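Local coordinates for catabolite control protein A (Lactococcus lactis, PDB 2O20) that probably acts as a global transcriptional regulator of carbon catabolite repression and activation, binding DNA as a member of the LacI family, at residues N140-D152 against L297-M309. The protein carries 1 engineered substitution. Numbering follows the deposited sequence.
Sequences NSRTPVVLVGTID and LGAVAMRLLTKLM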
loop_
_atom_site.group_PDB
_atom_site.type_symbol
_atom_site.label_atom_id
_atom_site.label_comp_id
_atom_site.label_asym_id
_atom_site.label_seq_id
_atom_site.Cartn_x
_atom_site.Cartn_y
_atom_site.Cartn_z
ATOM N N ASN D 140 -25.713 11.228 17.900
ATOM C CA ASN D 140 -26.945 11.810 17.325
ATOM C C ASN D 140 -27.459 10.973 16.141
ATOM O O ASN D 140 -28.660 10.977 15.850
ATOM C CB ASN D 140 -26.733 13.266 16.865
ATOM C CG ASN D 140 -26.771 14.273 18.013
ATOM O OD1 ASN D 140 -27.248 13.981 19.121
ATOM N ND2 ASN D 140 -26.268 15.476 17.746
ATOM N N SER D 141 -26.548 10.266 15.466
ATOM C CA SER D 141 -26.914 9.359 14.368
ATOM C C SER D 141 -27.533 8.051 14.842
ATOM O O SER D 141 -28.354 7.478 14.137
ATOM C CB SER D 141 -25.694 9.037 13.491
ATOM O OG SER D 141 -24.826 8.094 14.088
ATOM N N ARG D 142 -27.113 7.575 16.014
ATOM C CA ARG D 142 -27.536 6.275 16.580
ATOM C C ARG D 142 -27.108 5.012 15.771
ATOM O O ARG D 142 -27.531 3.900 16.069
ATOM C CB ARG D 142 -29.037 6.258 16.821
ATOM C CG ARG D 142 -29.464 7.119 17.999
ATOM C CD ARG D 142 -30.805 6.638 18.570
ATOM N NE ARG D 142 -30.848 6.738 20.030
ATOM C CZ ARG D 142 -30.170 5.947 20.864
ATOM N NH1 ARG D 142 -29.357 4.993 20.405
ATOM N NH2 ARG D 142 -30.288 6.127 22.173
ATOM N N THR D 143 -26.243 5.191 14.785
ATOM C CA THR D 143 -25.782 4.083 13.948
ATOM C C THR D 143 -24.879 3.143 14.752
ATOM O O THR D 143 -23.992 3.608 15.455
ATOM C CB THR D 143 -24.921 4.605 12.781
ATOM O OG1 THR D 143 -25.415 5.874 12.320
ATOM C CG2 THR D 143 -24.885 3.601 11.648
ATOM N N PRO D 144 -25.066 1.821 14.626
ATOM C CA PRO D 144 -24.014 0.930 15.130
ATOM C C PRO D 144 -22.627 1.249 14.524
ATOM O O PRO D 144 -22.510 1.496 13.328
ATOM C CB PRO D 144 -24.510 -0.461 14.705
ATOM C CG PRO D 144 -25.956 -0.311 14.571
ATOM C CD PRO D 144 -26.193 1.057 14.066
ATOM N N VAL D 145 -21.616 1.313 15.385
ATOM C CA VAL D 145 -20.246 1.671 14.987
ATOM C C VAL D 145 -19.233 0.848 15.798
ATOM O O VAL D 145 -19.460 0.542 16.988
ATOM C CB VAL D 145 -20.005 3.211 15.158
ATOM C CG1 VAL D 145 -20.428 3.658 16.527
ATOM C CG2 VAL D 145 -18.564 3.603 14.911
ATOM N N VAL D 146 -18.164 0.433 15.134
ATOM C CA VAL D 146 -17.027 -0.224 15.776
ATOM C C VAL D 146 -15.742 0.525 15.341
ATOM O O VAL D 146 -15.576 0.837 14.168
ATOM C CB VAL D 146 -16.916 -1.694 15.371
ATOM C CG1 VAL D 146 -15.764 -2.394 16.150
ATOM C CG2 VAL D 146 -18.259 -2.406 15.618
ATOM N N LEU D 147 -14.866 0.808 16.302
ATOM C CA LEU D 147 -13.548 1.420 16.046
ATOM C C LEU D 147 -12.489 0.329 15.892
ATOM O O LEU D 147 -12.531 -0.676 16.613
ATOM C CB LEU D 147 -13.172 2.359 17.204
ATOM C CG LEU D 147 -14.249 3.308 17.773
ATOM C CD1 LEU D 147 -13.720 4.033 18.981
ATOM C CD2 LEU D 147 -14.790 4.322 16.740
ATOM N N VAL D 148 -11.551 0.511 14.960
ATOM C CA VAL D 148 -10.414 -0.400 14.778
ATOM C C VAL D 148 -9.097 0.394 14.781
ATOM O O VAL D 148 -8.948 1.362 14.019
ATOM C CB VAL D 148 -10.507 -1.221 13.459
ATOM C CG1 VAL D 148 -9.455 -2.348 13.457
ATOM C CG2 VAL D 148 -11.942 -1.783 13.238
ATOM N N GLY D 149 -8.168 0.016 15.663
ATOM C CA GLY D 149 -6.876 0.683 15.770
ATOM C C GLY D 149 -6.911 1.942 16.612
ATOM O O GLY D 149 -5.898 2.652 16.724
ATOM N N THR D 150 -8.071 2.245 17.194
ATOM C CA THR D 150 -8.178 3.348 18.153
ATOM C C THR D 150 -9.152 2.984 19.265
ATOM O O THR D 150 -9.948 2.044 19.137
ATOM C CB THR D 150 -8.532 4.696 17.458
ATOM O OG1 THR D 150 -8.332 5.795 18.379
ATOM C CG2 THR D 150 -9.959 4.686 16.897
ATOM N N ILE D 151 -9.020 3.705 20.381
ATOM C CA ILE D 151 -9.755 3.428 21.608
ATOM C C ILE D 151 -10.496 4.687 22.055
ATOM O O ILE D 151 -9.905 5.771 22.122
ATOM C CB ILE D 151 -8.809 2.981 22.733
ATOM C CG1 ILE D 151 -7.960 1.771 22.305
ATOM C CG2 ILE D 151 -9.606 2.656 23.996
ATOM C CD1 ILE D 151 -6.772 1.508 23.202
ATOM N N ASP D 152 -11.793 4.534 22.340
ATOM C CA ASP D 152 -12.617 5.594 22.923
ATOM C C ASP D 152 -12.232 5.762 24.409
ATOM O O ASP D 152 -12.184 4.787 25.152
ATOM C CB ASP D 152 -14.109 5.212 22.776
ATOM C CG ASP D 152 -15.076 6.211 23.438
ATOM O OD1 ASP D 152 -14.759 7.425 23.503
ATOM O OD2 ASP D 152 -16.175 5.767 23.876
ATOM N N LEU D 297 -8.011 -7.987 12.838
ATOM C CA LEU D 297 -8.593 -6.807 13.448
ATOM C C LEU D 297 -9.855 -6.371 12.716
ATOM O O LEU D 297 -10.863 -6.065 13.359
ATOM C CB LEU D 297 -7.566 -5.638 13.476
ATOM C CG LEU D 297 -6.379 -5.695 14.428
ATOM C CD1 LEU D 297 -5.401 -4.604 14.108
ATOM C CD2 LEU D 297 -6.823 -5.568 15.892
ATOM N N GLY D 298 -9.781 -6.320 11.376
ATOM C CA GLY D 298 -10.936 -6.042 10.493
ATOM C C GLY D 298 -12.046 -7.115 10.547
ATOM O O GLY D 298 -13.232 -6.788 10.665
ATOM N N ALA D 299 -11.664 -8.384 10.431
ATOM C CA ALA D 299 -12.629 -9.488 10.469
ATOM C C ALA D 299 -13.365 -9.525 11.805
ATOM O O ALA D 299 -14.602 -9.644 11.852
ATOM C CB ALA D 299 -11.940 -10.813 10.190
ATOM N N VAL D 300 -12.615 -9.406 12.898
ATOM C CA VAL D 300 -13.194 -9.443 14.245
ATOM C C VAL D 300 -14.143 -8.265 14.436
ATOM O O VAL D 300 -15.231 -8.430 14.993
ATOM C CB VAL D 300 -12.082 -9.517 15.359
ATOM C CG1 VAL D 300 -12.651 -9.259 16.727
ATOM C CG2 VAL D 300 -11.414 -10.886 15.325
ATOM N N ALA D 301 -13.740 -7.086 13.947
ATOM C CA ALA D 301 -14.576 -5.896 14.018
ATOM C C ALA D 301 -15.866 -6.063 13.235
ATOM O O ALA D 301 -16.947 -5.653 13.689
ATOM C CB ALA D 301 -13.825 -4.702 13.492
ATOM N N MET D 302 -15.768 -6.634 12.037
ATOM C CA MET D 302 -16.962 -6.768 11.191
ATOM C C MET D 302 -17.938 -7.844 11.767
ATOM O O MET D 302 -19.171 -7.704 11.678
ATOM C CB MET D 302 -16.556 -7.030 9.730
ATOM C CG MET D 302 -17.695 -6.941 8.745
ATOM S SD MET D 302 -18.546 -5.335 8.637
ATOM C CE MET D 302 -20.222 -5.839 9.014
ATOM N N ARG D 303 -17.385 -8.874 12.402
ATOM C CA ARG D 303 -18.192 -9.885 13.114
ATOM C C ARG D 303 -19.006 -9.249 14.239
ATOM O O ARG D 303 -20.196 -9.568 14.422
ATOM C CB ARG D 303 -17.307 -11.009 13.669
ATOM C CG ARG D 303 -16.921 -12.033 12.637
ATOM C CD ARG D 303 -16.070 -13.142 13.221
ATOM N NE ARG D 303 -15.409 -13.881 12.148
ATOM C CZ ARG D 303 -14.103 -14.102 12.049
ATOM N NH1 ARG D 303 -13.251 -13.673 12.989
ATOM N NH2 ARG D 303 -13.648 -14.789 10.999
ATOM N N LEU D 304 -18.359 -8.346 14.987
ATOM C CA LEU D 304 -18.997 -7.648 16.082
ATOM C C LEU D 304 -20.093 -6.734 15.512
ATOM O O LEU D 304 -21.241 -6.769 15.957
ATOM C CB LEU D 304 -17.949 -6.855 16.892
ATOM C CG LEU D 304 -18.420 -6.003 18.082
ATOM C CD1 LEU D 304 -19.190 -6.826 19.023
ATOM C CD2 LEU D 304 -17.251 -5.377 18.814
ATOM N N LEU D 305 -19.744 -5.939 14.507
ATOM C CA LEU D 305 -20.717 -5.033 13.888
ATOM C C LEU D 305 -21.963 -5.787 13.342
ATOM O O LEU D 305 -23.065 -5.277 13.412
ATOM C CB LEU D 305 -20.080 -4.186 12.785
ATOM C CG LEU D 305 -20.937 -3.066 12.145
ATOM C CD1 LEU D 305 -21.436 -2.008 13.166
ATOM C CD2 LEU D 305 -20.188 -2.378 11.034
ATOM N N THR D 306 -21.752 -6.974 12.779
ATOM C CA THR D 306 -22.810 -7.796 12.238
ATOM C C THR D 306 -23.847 -8.075 13.325
ATOM O O THR D 306 -25.066 -8.000 13.072
ATOM C CB THR D 306 -22.244 -9.119 11.635
ATOM O OG1 THR D 306 -21.425 -8.800 10.514
ATOM C CG2 THR D 306 -23.368 -10.040 11.121
ATOM N N LYS D 307 -23.374 -8.343 14.540
ATOM C CA LYS D 307 -24.289 -8.608 15.657
ATOM C C LYS D 307 -25.055 -7.351 16.071
ATOM O O LYS D 307 -26.254 -7.425 16.308
ATOM C CB LYS D 307 -23.527 -9.176 16.863
ATOM C CG LYS D 307 -22.800 -10.476 16.611
ATOM C CD LYS D 307 -21.834 -10.768 17.753
ATOM C CE LYS D 307 -21.014 -12.020 17.512
ATOM N NZ LYS D 307 -20.138 -12.299 18.680
ATOM N N LEU D 308 -24.361 -6.212 16.131
ATOM C CA LEU D 308 -24.980 -4.947 16.497
ATOM C C LEU D 308 -26.090 -4.591 15.525
ATOM O O LEU D 308 -27.184 -4.172 15.938
ATOM C CB LEU D 308 -23.935 -3.817 16.592
ATOM C CG LEU D 308 -22.832 -4.059 17.652
ATOM C CD1 LEU D 308 -21.874 -2.874 17.728
ATOM C CD2 LEU D 308 -23.425 -4.352 19.041
ATOM N N MET D 309 -25.835 -4.790 14.236
ATOM C CA MET D 309 -26.803 -4.428 13.210
ATOM C C MET D 309 -28.027 -5.336 13.215
ATOM O O MET D 309 -29.063 -4.936 12.734
ATOM C CB MET D 309 -26.154 -4.443 11.823
ATOM C CG MET D 309 -25.067 -3.385 11.643
ATOM S SD MET D 309 -24.475 -3.260 9.935
ATOM C CE MET D 309 -23.650 -4.838 9.641
#
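Val146 and Val148 both hold CG1 anti to the backbone N (chi1 -176° and -169°), and this rotation turns both methyls of each valine to helix 297-309. In Val146, CG2 passes alongside Leu305, 3.8 Å from Leu305 CB, the two side chains running in opposite directions. Val146 CG1 meets Ala301 CB at 4.0 Å. The side chains of Val148 and Leu297 cross at a slant, with Val148 CG1 3.8 Å from Leu297 CB. CG2 of Val148 presses on Ala301 CB at 3.5 Å, closer than usual for two carbons. The small Ala301 methyl thus touches both valines. Farther along, Leu305 has CG anti to its N, which carries the branch toward Pro144. There Leu305 CD1 packs on Pro144 CB at 3.8 Å and makes a van der Waals contact with the Pro144 carbonyl. The Pro144 ring puts CB against Leu308 CB at 3.9 Å, with Met309 CG at the margin.

The side chains that meet are all apolar, and they also pack against backbone carbonyls. The strand and helix axes run nearly antiparallel, at 168° and 8.4 Å apart. This is a helix laid on one face of a parallel sheet, as in the periplasmic-binding-protein-like fold of LacI-family regulators. Strand 145-148 is an inner strand between 122-125 and 159-161. Leu305 also reaches Val124 of the first, and Leu297 and Ala301 reach Val160 of the second. Helix 76-91 packs beside the contact, with Ile81 touching Val148 and Ile88 touching Met302.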